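Long-range contact in homospermidine synthase (Legionella pneumophila subsp. pneumophila str. Philadelphia 1, PDB 2PH5), which probably makes the polyamine homospermidine, using a bound NAD held by a Rossmann-type nucleotide-binding domain: residues 349-361 and 372-384. Sequence-based numbering, arbitrary orientation.
Sequences LNEIIDGCDELGV and WYGSTLSIQEARQ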
ATOM      1  N   LEU A 349      16.825   8.113   7.064  1.00 22.37           N
ATOM      2  CA  LEU A 349      17.295   9.411   7.502  1.00 22.58           C
ATOM      3  C   LEU A 349      18.004  10.104   6.338  1.00 22.75           C
ATOM      4  O   LEU A 349      17.442  10.989   5.693  1.00 25.56           O
ATOM      5  CB  LEU A 349      18.256   9.211   8.670  1.00 24.31           C
ATOM      6  CG  LEU A 349      18.714  10.416   9.483  1.00 27.51           C
ATOM      7  CD1 LEU A 349      17.521  11.054  10.190  1.00 29.06           C
ATOM      8  CD2 LEU A 349      19.755   9.948  10.500  1.00 29.10           C
ATOM      9  N   ASN A 350      19.236   9.693   6.062  1.00 21.59           N
ATOM     10  CA  ASN A 350      19.995  10.287   4.972  1.00 21.49           C
ATOM     11  C   ASN A 350      19.463   9.899   3.599  1.00 20.95           C
ATOM     12  O   ASN A 350      19.587  10.669   2.650  1.00 18.90           O
ATOM     13  CB  ASN A 350      21.467   9.894   5.071  1.00 23.65           C
ATOM     14  CG  ASN A 350      22.105  10.374   6.352  1.00 26.97           C
ATOM     15  OD1 ASN A 350      21.759  11.442   6.866  1.00 28.71           O
ATOM     16  ND2 ASN A 350      23.050   9.596   6.873  1.00 26.99           N
ATOM     17  N   GLU A 351      18.864   8.720   3.481  1.00 20.81           N
ATOM     18  CA  GLU A 351      18.359   8.315   2.185  1.00 22.57           C
ATOM     19  C   GLU A 351      17.136   9.078   1.690  1.00 23.71           C
ATOM     20  O   GLU A 351      16.818   9.022   0.502  1.00 23.92           O
ATOM     21  CB  GLU A 351      18.089   6.808   2.135  1.00 23.96           C
ATOM     22  CG  GLU A 351      17.303   6.237   3.289  1.00 30.56           C
ATOM     23  CD  GLU A 351      18.181   5.811   4.463  1.00 31.94           C
ATOM     24  OE1 GLU A 351      18.616   6.692   5.241  1.00 31.66           O
ATOM     25  OE2 GLU A 351      18.435   4.589   4.598  1.00 30.59           O
ATOM     26  N   ILE A 352      16.451   9.809   2.566  1.00 23.31           N
ATOM     27  CA  ILE A 352      15.295  10.536   2.076  1.00 24.45           C
ATOM     28  C   ILE A 352      15.767  11.763   1.302  1.00 23.23           C
ATOM     29  O   ILE A 352      16.642  12.498   1.748  1.00 22.34           O
ATOM     30  CB  ILE A 352      14.295  10.926   3.216  1.00 27.16           C
ATOM     31  CG1 ILE A 352      14.233  12.432   3.381  1.00 27.36           C
ATOM     32  CG2 ILE A 352      14.682  10.274   4.528  1.00 26.70           C
ATOM     33  CD1 ILE A 352      13.043  12.843   4.154  1.00 31.92           C
ATOM     34  N   ILE A 353      15.187  11.974   0.127  1.00 23.43           N
ATOM     35  CA  ILE A 353      15.590  13.079  -0.729  1.00 22.31           C
ATOM     36  C   ILE A 353      14.589  14.228  -0.833  1.00 23.25           C
ATOM     37  O   ILE A 353      14.958  15.339  -1.198  1.00 25.38           O
ATOM     38  CB  ILE A 353      15.879  12.553  -2.140  1.00 19.21           C
ATOM     39  CG1 ILE A 353      14.568  12.116  -2.810  1.00 18.69           C
ATOM     40  CG2 ILE A 353      16.863  11.397  -2.054  1.00 16.15           C
ATOM     41  CD1 ILE A 353      14.725  11.390  -4.137  1.00 18.55           C
ATOM     42  N   ASP A 354      13.327  13.970  -0.509  1.00 23.42           N
ATOM     43  CA  ASP A 354      12.311  15.006  -0.619  1.00 25.77           C
ATOM     44  C   ASP A 354      11.150  14.681   0.311  1.00 26.69           C
ATOM     45  O   ASP A 354      11.106  13.603   0.915  1.00 27.42           O
ATOM     46  CB  ASP A 354      11.811  15.061  -2.069  1.00 27.31           C
ATOM     47  CG  ASP A 354      11.028  16.320  -2.378  1.00 30.43           C
ATOM     48  OD1 ASP A 354      10.126  16.248  -3.239  1.00 33.44           O
ATOM     49  OD2 ASP A 354      11.306  17.387  -1.787  1.00 32.44           O
ATOM     50  N   GLY A 355      10.217  15.619   0.437  1.00 26.25           N
ATOM     51  CA  GLY A 355       9.053  15.379   1.274  1.00 28.68           C
ATOM     52  C   GLY A 355       8.980  16.113   2.597  1.00 28.62           C
ATOM     53  O   GLY A 355       9.895  16.838   2.984  1.00 27.80           O
ATOM     54  N   CYS A 356       7.876  15.913   3.301  1.00 28.81           N
ATOM     55  CA  CYS A 356       7.685  16.572   4.573  1.00 31.17           C
ATOM     56  C   CYS A 356       6.744  15.783   5.472  1.00 29.31           C
ATOM     57  O   CYS A 356       6.111  14.816   5.044  1.00 27.56           O
ATOM     58  CB  CYS A 356       7.136  17.982   4.347  1.00 33.71           C
ATOM     59  SG  CYS A 356       5.527  18.016   3.567  1.00 47.37           S
ATOM     60  N   ASP A 357       6.659  16.201   6.726  1.00 27.51           N
ATOM     61  CA  ASP A 357       5.804  15.525   7.678  1.00 26.17           C
ATOM     62  C   ASP A 357       4.782  16.524   8.210  1.00 24.86           C
ATOM     63  O   ASP A 357       5.151  17.509   8.856  1.00 23.58           O
ATOM     64  CB  ASP A 357       6.652  14.971   8.827  1.00 27.09           C
ATOM     65  CG  ASP A 357       5.911  13.938   9.656  1.00 28.88           C
ATOM     66  OD1 ASP A 357       4.683  14.095   9.839  1.00 27.30           O
ATOM     67  OD2 ASP A 357       6.558  12.981  10.135  1.00 29.75           O
ATOM     68  N   GLU A 358       3.504  16.283   7.912  1.00 21.80           N
ATOM     69  CA  GLU A 358       2.438  17.163   8.383  1.00 19.88           C
ATOM     70  C   GLU A 358       1.751  16.574   9.585  1.00 17.80           C
ATOM     71  O   GLU A 358       0.835  15.772   9.445  1.00 16.58           O
ATOM     72  CB  GLU A 358       1.370  17.403   7.320  1.00 21.13           C
ATOM     73  CG  GLU A 358       1.687  18.530   6.399  1.00 26.10           C
ATOM     74  CD  GLU A 358       0.448  19.248   5.884  1.00 27.38           C
ATOM     75  OE1 GLU A 358      -0.530  18.570   5.458  1.00 24.38           O
ATOM     76  OE2 GLU A 358       0.472  20.500   5.899  1.00 27.16           O
ATOM     77  N   LEU A 359       2.192  16.977  10.766  1.00 18.09           N
ATOM     78  CA  LEU A 359       1.609  16.492  12.004  1.00 18.66           C
ATOM     79  C   LEU A 359       0.712  17.575  12.584  1.00 17.37           C
ATOM     80  O   LEU A 359       1.120  18.728  12.691  1.00 18.06           O
ATOM     81  CB  LEU A 359       2.708  16.151  13.010  1.00 16.37           C
ATOM     82  CG  LEU A 359       2.212  15.844  14.426  1.00 15.47           C
ATOM     83  CD1 LEU A 359       1.303  14.629  14.381  1.00  9.97           C
ATOM     84  CD2 LEU A 359       3.409  15.592  15.364  1.00 14.21           C
ATOM     85  N   GLY A 360      -0.512  17.208  12.947  1.00 16.03           N
ATOM     86  CA  GLY A 360      -1.420  18.185  13.509  1.00 18.24           C
ATOM     87  C   GLY A 360      -2.716  17.574  13.995  1.00 19.79           C
ATOM     88  O   GLY A 360      -2.884  16.355  13.965  1.00 21.27           O
ATOM     89  N   VAL A 361      -3.629  18.429  14.444  1.00 19.04           N
ATOM     90  CA  VAL A 361      -4.923  17.992  14.947  1.00 21.23           C
ATOM     91  C   VAL A 361      -6.077  18.617  14.185  1.00 22.52           C
ATOM     92  O   VAL A 361      -6.072  19.806  13.873  1.00 24.86           O
ATOM     93  CB  VAL A 361      -5.102  18.336  16.434  1.00 19.05           C
ATOM     94  CG1 VAL A 361      -4.249  17.413  17.281  1.00 18.21           C
ATOM     95  CG2 VAL A 361      -4.719  19.784  16.676  1.00 16.52           C
ATOM     96  N   TRP A 372      -7.765  22.587  11.074  1.00 22.55           N
ATOM     97  CA  TRP A 372      -6.556  21.796  11.268  1.00 23.94           C
ATOM     98  C   TRP A 372      -5.426  22.716  11.690  1.00 25.23           C
ATOM     99  O   TRP A 372      -5.099  23.672  10.985  1.00 24.64           O
ATOM    100  CB  TRP A 372      -6.152  21.094   9.977  1.00 24.19           C
ATOM    101  CG  TRP A 372      -5.034  20.111  10.131  1.00 26.15           C
ATOM    102  CD1 TRP A 372      -5.146  18.750  10.272  1.00 26.97           C
ATOM    103  CD2 TRP A 372      -3.626  20.394  10.116  1.00 26.65           C
ATOM    104  NE1 TRP A 372      -3.898  18.175  10.335  1.00 23.47           N
ATOM    105  CE2 TRP A 372      -2.949  19.160  10.242  1.00 25.50           C
ATOM    106  CE3 TRP A 372      -2.870  21.571  10.008  1.00 24.84           C
ATOM    107  CZ2 TRP A 372      -1.556  19.069  10.261  1.00 26.70           C
ATOM    108  CZ3 TRP A 372      -1.481  21.484  10.027  1.00 25.67           C
ATOM    109  CH2 TRP A 372      -0.837  20.237  10.153  1.00 25.90           C
ATOM    110  N   TYR A 373      -4.836  22.424  12.842  1.00 25.53           N
ATOM    111  CA  TYR A 373      -3.730  23.212  13.349  1.00 25.07           C
ATOM    112  C   TYR A 373      -2.578  22.259  13.615  1.00 24.52           C
ATOM    113  O   TYR A 373      -2.761  21.241  14.274  1.00 24.41           O
ATOM    114  CB  TYR A 373      -4.134  23.930  14.634  1.00 25.76           C
ATOM    115  CG  TYR A 373      -3.067  24.850  15.150  1.00 27.26           C
ATOM    116  CD1 TYR A 373      -2.013  24.360  15.909  1.00 27.96           C
ATOM    117  CD2 TYR A 373      -3.091  26.213  14.852  1.00 29.83           C
ATOM    118  CE1 TYR A 373      -1.011  25.197  16.360  1.00 30.37           C
ATOM    119  CE2 TYR A 373      -2.086  27.069  15.299  1.00 28.37           C
ATOM    120  CZ  TYR A 373      -1.052  26.552  16.055  1.00 31.01           C
ATOM    121  OH  TYR A 373      -0.060  27.373  16.549  1.00 32.18           O
ATOM    122  N   GLY A 374      -1.400  22.583  13.088  1.00 23.84           N
ATOM    123  CA  GLY A 374      -0.252  21.719  13.285  1.00 23.69           C
ATOM    124  C   GLY A 374       1.039  22.178  12.632  1.00 24.46           C
ATOM    125  O   GLY A 374       1.195  23.346  12.263  1.00 24.28           O
ATOM    126  N   SER A 375       1.969  21.238  12.492  1.00 23.48           N
ATOM    127  CA  SER A 375       3.276  21.506  11.912  1.00 23.70           C
ATOM    128  C   SER A 375       3.509  20.820  10.580  1.00 23.15           C
ATOM    129  O   SER A 375       3.256  19.630  10.432  1.00 22.82           O
ATOM    130  CB  SER A 375       4.374  21.069  12.884  1.00 26.43           C
ATOM    131  OG  SER A 375       5.582  20.784  12.201  1.00 26.91           O
ATOM    132  N   THR A 376       3.985  21.588   9.607  1.00 23.05           N
ATOM    133  CA  THR A 376       4.297  21.051   8.297  1.00 22.55           C
ATOM    134  C   THR A 376       5.777  21.324   8.129  1.00 21.52           C
ATOM    135  O   THR A 376       6.171  22.437   7.789  1.00 24.74           O
ATOM    136  CB  THR A 376       3.540  21.762   7.186  1.00 22.61           C
ATOM    137  OG1 THR A 376       2.136  21.708   7.456  1.00 27.72           O
ATOM    138  CG2 THR A 376       3.820  21.085   5.847  1.00 23.83           C
ATOM    139  N   LEU A 377       6.593  20.314   8.405  1.00 20.59           N
ATOM    140  CA  LEU A 377       8.042  20.438   8.302  1.00 20.47           C
ATOM    141  C   LEU A 377       8.573  19.568   7.171  1.00 20.01           C
ATOM    142  O   LEU A 377       8.259  18.382   7.091  1.00 21.41           O
ATOM    143  CB  LEU A 377       8.708  20.012   9.620  1.00 18.83           C
ATOM    144  CG  LEU A 377      10.244  19.945   9.626  1.00 20.14           C
ATOM    145  CD1 LEU A 377      10.802  21.348   9.467  1.00 18.66           C
ATOM    146  CD2 LEU A 377      10.759  19.307  10.921  1.00 17.38           C
ATOM    147  N   SER A 378       9.375  20.163   6.296  1.00 19.59           N
ATOM    148  CA  SER A 378       9.957  19.426   5.188  1.00 18.76           C
ATOM    149  C   SER A 378      11.327  18.951   5.620  1.00 19.44           C
ATOM    150  O   SER A 378      11.907  19.481   6.575  1.00 17.83           O
ATOM    151  CB  SER A 378      10.112  20.319   3.965  1.00 19.47           C
ATOM    152  OG  SER A 378      11.100  21.308   4.204  1.00 21.68           O
ATOM    153  N   ILE A 379      11.845  17.958   4.905  1.00 18.98           N
ATOM    154  CA  ILE A 379      13.154  17.403   5.203  1.00 19.92           C
ATOM    155  C   ILE A 379      14.247  18.461   4.973  1.00 22.72           C
ATOM    156  O   ILE A 379      15.247  18.500   5.695  1.00 24.54           O
ATOM    157  CB  ILE A 379      13.436  16.146   4.329  1.00 19.87           C
ATOM    158  CG1 ILE A 379      14.796  15.544   4.702  1.00 18.39           C
ATOM    159  CG2 ILE A 379      13.381  16.498   2.840  1.00 16.63           C
ATOM    160  CD1 ILE A 379      14.844  15.012   6.114  1.00 13.96           C
ATOM    161  N   GLN A 380      14.043  19.329   3.982  1.00 23.35           N
ATOM    162  CA  GLN A 380      15.017  20.375   3.678  1.00 23.35           C
ATOM    163  C   GLN A 380      15.182  21.354   4.838  1.00 25.20           C
ATOM    164  O   GLN A 380      16.302  21.648   5.268  1.00 24.25           O
ATOM    165  CB  GLN A 380      14.620  21.131   2.400  1.00 21.74           C
ATOM    166  CG  GLN A 380      14.786  20.312   1.113  1.00 23.95           C
ATOM    167  CD  GLN A 380      13.526  19.533   0.724  1.00 26.18           C
ATOM    168  OE1 GLN A 380      12.697  19.197   1.570  1.00 28.63           O
ATOM    169  NE2 GLN A 380      13.391  19.234  -0.562  1.00 26.45           N
ATOM    170  N   GLU A 381      14.071  21.858   5.356  1.00 25.05           N
ATOM    171  CA  GLU A 381      14.168  22.784   6.464  1.00 28.76           C
ATOM    172  C   GLU A 381      14.732  22.087   7.711  1.00 30.09           C
ATOM    173  O   GLU A 381      15.529  22.667   8.453  1.00 29.77           O
ATOM    174  CB  GLU A 381      12.800  23.406   6.754  1.00 30.44           C
ATOM    175  CG  GLU A 381      12.788  24.232   8.010  1.00 34.66           C
ATOM    176  CD  GLU A 381      11.738  25.326   7.999  1.00 39.53           C
ATOM    177  OE1 GLU A 381      10.807  25.281   7.156  1.00 41.65           O
ATOM    178  OE2 GLU A 381      11.850  26.233   8.857  1.00 38.73           O
ATOM    179  N   ALA A 382      14.342  20.832   7.917  1.00 30.23           N
ATOM    180  CA  ALA A 382      14.805  20.070   9.065  1.00 30.43           C
ATOM    181  C   ALA A 382      16.317  19.861   9.037  1.00 31.30           C
ATOM    182  O   ALA A 382      16.963  19.795  10.084  1.00 31.86           O
ATOM    183  CB  ALA A 382      14.098  18.724   9.116  1.00 30.06           C
ATOM    184  N   ARG A 383      16.884  19.746   7.842  1.00 32.49           N
ATOM    185  CA  ARG A 383      18.318  19.534   7.718  1.00 33.75           C
ATOM    186  C   ARG A 383      19.124  20.804   7.927  1.00 34.64           C
ATOM    187  O   ARG A 383      20.271  20.750   8.366  1.00 36.44           O
ATOM    188  CB  ARG A 383      18.653  18.923   6.358  1.00 31.94           C
ATOM    189  CG  ARG A 383      18.472  17.426   6.332  1.00 30.41           C
ATOM    190  CD  ARG A 383      18.545  16.851   4.934  1.00 27.74           C
ATOM    191  NE  ARG A 383      18.396  15.398   4.971  1.00 25.02           N
ATOM    192  CZ  ARG A 383      18.072  14.642   3.928  1.00 24.18           C
ATOM    193  NH1 ARG A 383      17.853  15.197   2.742  1.00 22.19           N
ATOM    194  NH2 ARG A 383      17.965  13.326   4.076  1.00 22.02           N
ATOM    195  N   GLN A 384      18.543  21.953   7.617  1.00 35.27           N
ATOM    196  CA  GLN A 384      19.288  23.179   7.823  1.00 36.89           C
ATOM    197  C   GLN A 384      19.176  23.581   9.294  1.00 34.38           C
ATOM    198  O   GLN A 384      20.017  24.315   9.809  1.00 35.16           O
ATOM    199  CB  GLN A 384      18.773  24.297   6.908  1.00 39.15           C
ATOM    200  CG  GLN A 384      17.385  24.771   7.224  1.00 45.12           C
ATOM    201  CD  GLN A 384      16.999  26.031   6.450  1.00 49.40           C
ATOM    202  OE1 GLN A 384      17.038  26.053   5.213  1.00 50.13           O
ATOM    203  NE2 GLN A 384      16.614  27.084   7.179  1.00 48.13           N
TER
HETATM  204  O   HOH W   1       9.963  18.729   0.361  1.00 15.37           O
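The indole of Trp372 reaches the backbone of Gly360, with CZ2 of Trp372 3.4 Å from CA of Gly360, while Val361 O lies over one face of the ring. Its CG is anti to the backbone N (chi1 -172°), which carries the ring over to the neighbouring strand. Gly360 and Gly374 are paired here, their CA atoms 3.7 Å apart. Beside the ring, Thr376 OG1 donates a 2.6 Å hydrogen bond to Glu358 OE2, meeting the anti side of the carboxylate. The two side chains lie alongside each other and point the same way. Thr280 and Thr282 also bind this buried carboxylate, so it is gripped by three hydroxyls.

Past the paired strands, Ile379 and Ile352 meet tip to tip, CG1 of Ile379 lying 3.3 Å from CD1 of Ile352. CG1 of Ile379 also sits under the centre of one face of the Arg383 guanidinium. From the extended Arg383 chain, NH2 donates to Ile352 O at 2.8 Å, approaching on a carbonyl lone pair, and that oxygen lies near the guanidinium plane. Weaker bonds run from NH2 to Leu349 O and from NH1 to Ile352 O. Gln380 NE2 donates to Asp354 OD2 at 3.0 Å, and a water bridges the same two side chains.

Backbone bonds pair Asp357, Leu359 and Val361 with Leu377, Ser375 and Tyr373. Leu359 packs on Ala158 and lies near the bound NAD. This is an antiparallel beta hairpin in a mixed sheet, its second strand running directly into a helix N-capped by Ser378.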